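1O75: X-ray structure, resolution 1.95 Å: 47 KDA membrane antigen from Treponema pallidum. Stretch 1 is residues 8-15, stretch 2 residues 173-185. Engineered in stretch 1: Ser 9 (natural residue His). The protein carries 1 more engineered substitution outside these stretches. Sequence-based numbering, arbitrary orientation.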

# COMPACT_ATOMS: atom_id res chain seq x y z
N THR B 8 32.63 32.65 -12.25
CA THR B 8 32.14 31.49 -11.52
C THR B 8 31.16 30.75 -12.42
O THR B 8 30.26 31.36 -13.00
CB THR B 8 31.38 31.92 -10.23
OG1 THR B 8 32.29 32.52 -9.31
CG2 THR B 8 30.71 30.71 -9.58
N SER B 9 31.35 29.44 -12.57
CA SER B 9 30.44 28.64 -13.40
C SER B 9 29.44 27.87 -12.53
O SER B 9 29.76 27.45 -11.41
CB SER B 9 31.23 27.68 -14.28
OG SER B 9 32.19 26.97 -13.53
N TYR B 10 28.24 27.68 -13.06
CA TYR B 10 27.17 27.00 -12.34
C TYR B 10 26.67 25.75 -13.05
O TYR B 10 26.53 25.73 -14.26
CB TYR B 10 26.01 27.97 -12.13
CG TYR B 10 26.39 29.20 -11.32
CD1 TYR B 10 26.92 30.33 -11.94
CD2 TYR B 10 26.21 29.23 -9.94
CE1 TYR B 10 27.27 31.46 -11.20
CE2 TYR B 10 26.55 30.34 -9.19
CZ TYR B 10 27.07 31.46 -9.82
OH TYR B 10 27.40 32.55 -9.07
N GLY B 11 26.39 24.70 -12.27
CA GLY B 11 25.90 23.46 -12.83
C GLY B 11 25.74 22.38 -11.77
O GLY B 11 25.55 22.67 -10.58
N TYR B 12 25.80 21.13 -12.22
CA TYR B 12 25.66 19.98 -11.33
C TYR B 12 26.95 19.21 -11.24
O TYR B 12 27.71 19.13 -12.21
CB TYR B 12 24.55 19.05 -11.84
CG TYR B 12 23.15 19.61 -11.63
CD1 TYR B 12 22.64 19.76 -10.34
CD2 TYR B 12 22.36 19.99 -12.71
CE1 TYR B 12 21.36 20.28 -10.14
CE2 TYR B 12 21.08 20.51 -12.52
CZ TYR B 12 20.59 20.66 -11.23
OH TYR B 12 19.33 21.19 -11.02
N ALA B 13 27.19 18.64 -10.07
CA ALA B 13 28.38 17.85 -9.83
C ALA B 13 28.00 16.62 -9.01
O ALA B 13 27.01 16.63 -8.29
CB ALA B 13 29.43 18.68 -9.08
N THR B 14 28.81 15.58 -9.12
CA THR B 14 28.56 14.34 -8.43
C THR B 14 29.39 14.32 -7.15
O THR B 14 30.62 14.37 -7.22
CB THR B 14 28.93 13.14 -9.32
OG1 THR B 14 28.04 13.12 -10.44
CG2 THR B 14 28.83 11.83 -8.57
N LEU B 15 28.72 14.27 -6.00
CA LEU B 15 29.41 14.24 -4.71
C LEU B 15 29.07 13.00 -3.90
O LEU B 15 27.91 12.55 -3.85
CB LEU B 15 29.03 15.48 -3.86
CG LEU B 15 29.64 16.87 -4.14
CD1 LEU B 15 29.27 17.32 -5.55
CD2 LEU B 15 29.10 17.87 -3.10
N LYS B 173 37.23 15.51 -11.33
CA LYS B 173 37.03 14.79 -10.08
C LYS B 173 35.59 14.67 -9.56
O LYS B 173 35.25 13.72 -8.87
CB LYS B 173 37.90 15.45 -9.00
CG LYS B 173 39.40 15.32 -9.25
CD LYS B 173 39.91 13.94 -8.85
CE LYS B 173 41.42 13.83 -9.00
NZ LYS B 173 41.94 12.54 -8.46
N PHE B 174 34.74 15.64 -9.90
CA PHE B 174 33.36 15.62 -9.43
C PHE B 174 32.35 15.65 -10.56
O PHE B 174 31.20 16.07 -10.36
CB PHE B 174 33.10 16.79 -8.47
CG PHE B 174 34.01 16.79 -7.27
CD1 PHE B 174 35.20 17.52 -7.29
CD2 PHE B 174 33.71 16.02 -6.15
CE1 PHE B 174 36.09 17.48 -6.20
CE2 PHE B 174 34.59 15.97 -5.06
CZ PHE B 174 35.78 16.70 -5.08
N HIS B 175 32.77 15.22 -11.75
CA HIS B 175 31.91 15.19 -12.91
C HIS B 175 31.09 16.45 -13.08
O HIS B 175 29.92 16.40 -13.43
CB HIS B 175 30.98 13.97 -12.83
CG HIS B 175 31.71 12.67 -12.75
ND1 HIS B 175 31.06 11.45 -12.62
CD2 HIS B 175 33.04 12.38 -12.75
CE1 HIS B 175 31.96 10.48 -12.55
NE2 HIS B 175 33.16 11.02 -12.63
N PHE B 176 31.72 17.60 -12.84
CA PHE B 176 31.03 18.86 -12.98
C PHE B 176 30.61 19.10 -14.42
O PHE B 176 31.40 18.91 -15.34
CB PHE B 176 31.91 20.02 -12.52
CG PHE B 176 31.28 21.37 -12.70
CD1 PHE B 176 30.09 21.68 -12.03
CD2 PHE B 176 31.85 22.31 -13.55
CE1 PHE B 176 29.47 22.92 -12.21
CE2 PHE B 176 31.24 23.55 -13.74
CZ PHE B 176 30.04 23.86 -13.06
N VAL B 177 29.37 19.54 -14.60
CA VAL B 177 28.82 19.85 -15.91
C VAL B 177 28.02 21.15 -15.78
O VAL B 177 27.07 21.21 -15.00
CB VAL B 177 27.86 18.75 -16.40
CG1 VAL B 177 27.19 19.17 -17.70
CG2 VAL B 177 28.63 17.45 -16.59
N GLU B 178 28.40 22.18 -16.53
CA GLU B 178 27.69 23.45 -16.45
C GLU B 178 26.25 23.24 -16.84
O GLU B 178 25.94 22.35 -17.63
CB GLU B 178 28.33 24.50 -17.37
CG GLU B 178 29.64 25.07 -16.84
CD GLU B 178 30.12 26.29 -17.63
OE1 GLU B 178 29.37 27.29 -17.72
OE2 GLU B 178 31.25 26.25 -18.15
N ASP B 179 25.36 24.05 -16.28
CA ASP B 179 23.94 23.92 -16.58
C ASP B 179 23.21 25.24 -16.32
O ASP B 179 23.20 25.74 -15.19
CB ASP B 179 23.34 22.82 -15.70
CG ASP B 179 21.97 22.39 -16.17
OD1 ASP B 179 21.08 23.27 -16.32
OD2 ASP B 179 21.77 21.18 -16.37
N SER B 180 22.61 25.80 -17.36
CA SER B 180 21.90 27.08 -17.25
C SER B 180 20.74 27.07 -16.26
O SER B 180 20.20 28.12 -15.93
CB SER B 180 21.38 27.51 -18.62
OG SER B 180 20.32 26.66 -19.04
N ARG B 181 20.34 25.89 -15.81
CA ARG B 181 19.25 25.81 -14.84
C ARG B 181 19.76 26.18 -13.44
O ARG B 181 18.98 26.58 -12.56
CB ARG B 181 18.66 24.40 -14.84
CG ARG B 181 17.95 24.05 -16.14
CD ARG B 181 17.46 22.63 -16.14
NE ARG B 181 18.57 21.68 -16.18
CZ ARG B 181 18.42 20.36 -16.10
NH1 ARG B 181 17.20 19.85 -15.96
NH2 ARG B 181 19.47 19.56 -16.17
N VAL B 182 21.07 26.06 -13.24
CA VAL B 182 21.68 26.40 -11.95
C VAL B 182 22.29 27.80 -11.98
O VAL B 182 23.13 28.09 -12.84
CB VAL B 182 22.79 25.40 -11.58
CG1 VAL B 182 23.36 25.74 -10.21
CG2 VAL B 182 22.24 23.97 -11.60
N THR B 183 21.88 28.66 -11.05
CA THR B 183 22.39 30.03 -10.95
C THR B 183 22.76 30.33 -9.49
O THR B 183 22.63 29.47 -8.61
CB THR B 183 21.33 31.07 -11.37
OG1 THR B 183 20.32 31.14 -10.36
CG2 THR B 183 20.70 30.67 -12.70
N GLU B 184 23.20 31.56 -9.21
CA GLU B 184 23.58 31.93 -7.85
C GLU B 184 22.38 31.90 -6.90
O GLU B 184 22.55 31.89 -5.69
CB GLU B 184 24.21 33.33 -7.83
CG GLU B 184 23.20 34.46 -7.98
CD GLU B 184 23.85 35.83 -8.07
OE1 GLU B 184 24.72 36.14 -7.21
OE2 GLU B 184 23.49 36.60 -8.99
N ASN B 185 21.17 31.90 -7.44
CA ASN B 185 19.97 31.90 -6.61
C ASN B 185 19.33 30.52 -6.42
O ASN B 185 18.27 30.42 -5.80
CB ASN B 185 18.92 32.83 -7.21
CG ASN B 185 19.36 34.28 -7.20
OD1 ASN B 185 19.07 35.02 -8.14
ND2 ASN B 185 20.05 34.70 -6.13
O HOH W 1 28.15 28.64 -15.63
O HOH W 2 28.25 10.92 -12.04

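Residues 8-15 form a continuous strand; of residues 173-185, Val 177 and Glu 178 form a short strand that pairs antiparallel with Tyr 12 and Gly 11, and the rest is mostly loop or turn; together the two stretches bury 817 Å². Thr 8, at the start, lies out of reach of the second stretch. Ser 9, an engineered residue (His in the natural sequence), points toward it: OG lies 3.6 Å from CE2 of Phe 176, and CB lies 3.8 Å from CD of Glu 178. At Tyr 10 the backbone pairing begins. O of Tyr 10 accepts a hydrogen bond from N of Asp 179 (2.9 Å, nearly straight at 164°) and a CA-H...O contact from CA of Glu 178 (3.4 Å). Its amide takes a different route: water 1 accepts from N of Tyr 10 (2.7 Å) and donates to OE1 of Glu 178 (2.8 Å), tying backbone to carboxylate. The Tyr 10 side chain lies along the far end of stretch 2, one ring face covered by Thr 183 CA and Glu 184 N, while its CB packs 4.0 Å from CG1 of Val 182.

Gly 11 faces Glu 178 as a non-hydrogen-bonded pair, with their CA atoms only 4.0 Å apart. A CB here would point toward stretch 2 and fall 2.1 Å from O of Val 177, a clash; without one, CA of Gly 11 makes a CA-H...O contact with that same O at 3.3 Å. The Phe 176 ring presents its edge to N of Gly 11, with CE1 3.6 Å away.

Tyr 12 and Val 177 make the reciprocal pair: N of Tyr 12 donates to O of Val 177 (3.1 Å), and N of Val 177 donates to O of Tyr 12 (2.9 Å). The Tyr 12 ring receives CG2 of Val 182 over one face, 3.9 Å from the ring centroid, a CH-pi contact. Near the ring plane, OD2 of Asp 179 approaches CD2 of Tyr 12 at 3.9 Å. That carboxylate is held by a salt bridge from NH2 of Arg 181 to OD2 of Asp 179 (2.8 Å), within a type I turn from Asp 179 to Val 182 that brings Val 182 back against the strand.

Ala 13 meets two aromatic residues, its CB 4.2 Å from CB of Phe 174 and 4.3 Å from CD1 of Phe 176. Thr 14 closes the pairing: its N donates to O of Phe 174 at 2.7 Å, and water 2 donates to its OG1 (2.7 Å) while also hydrogen-bonding ND1 of His 175 (2.9 Å). Leu 15 makes no close contact.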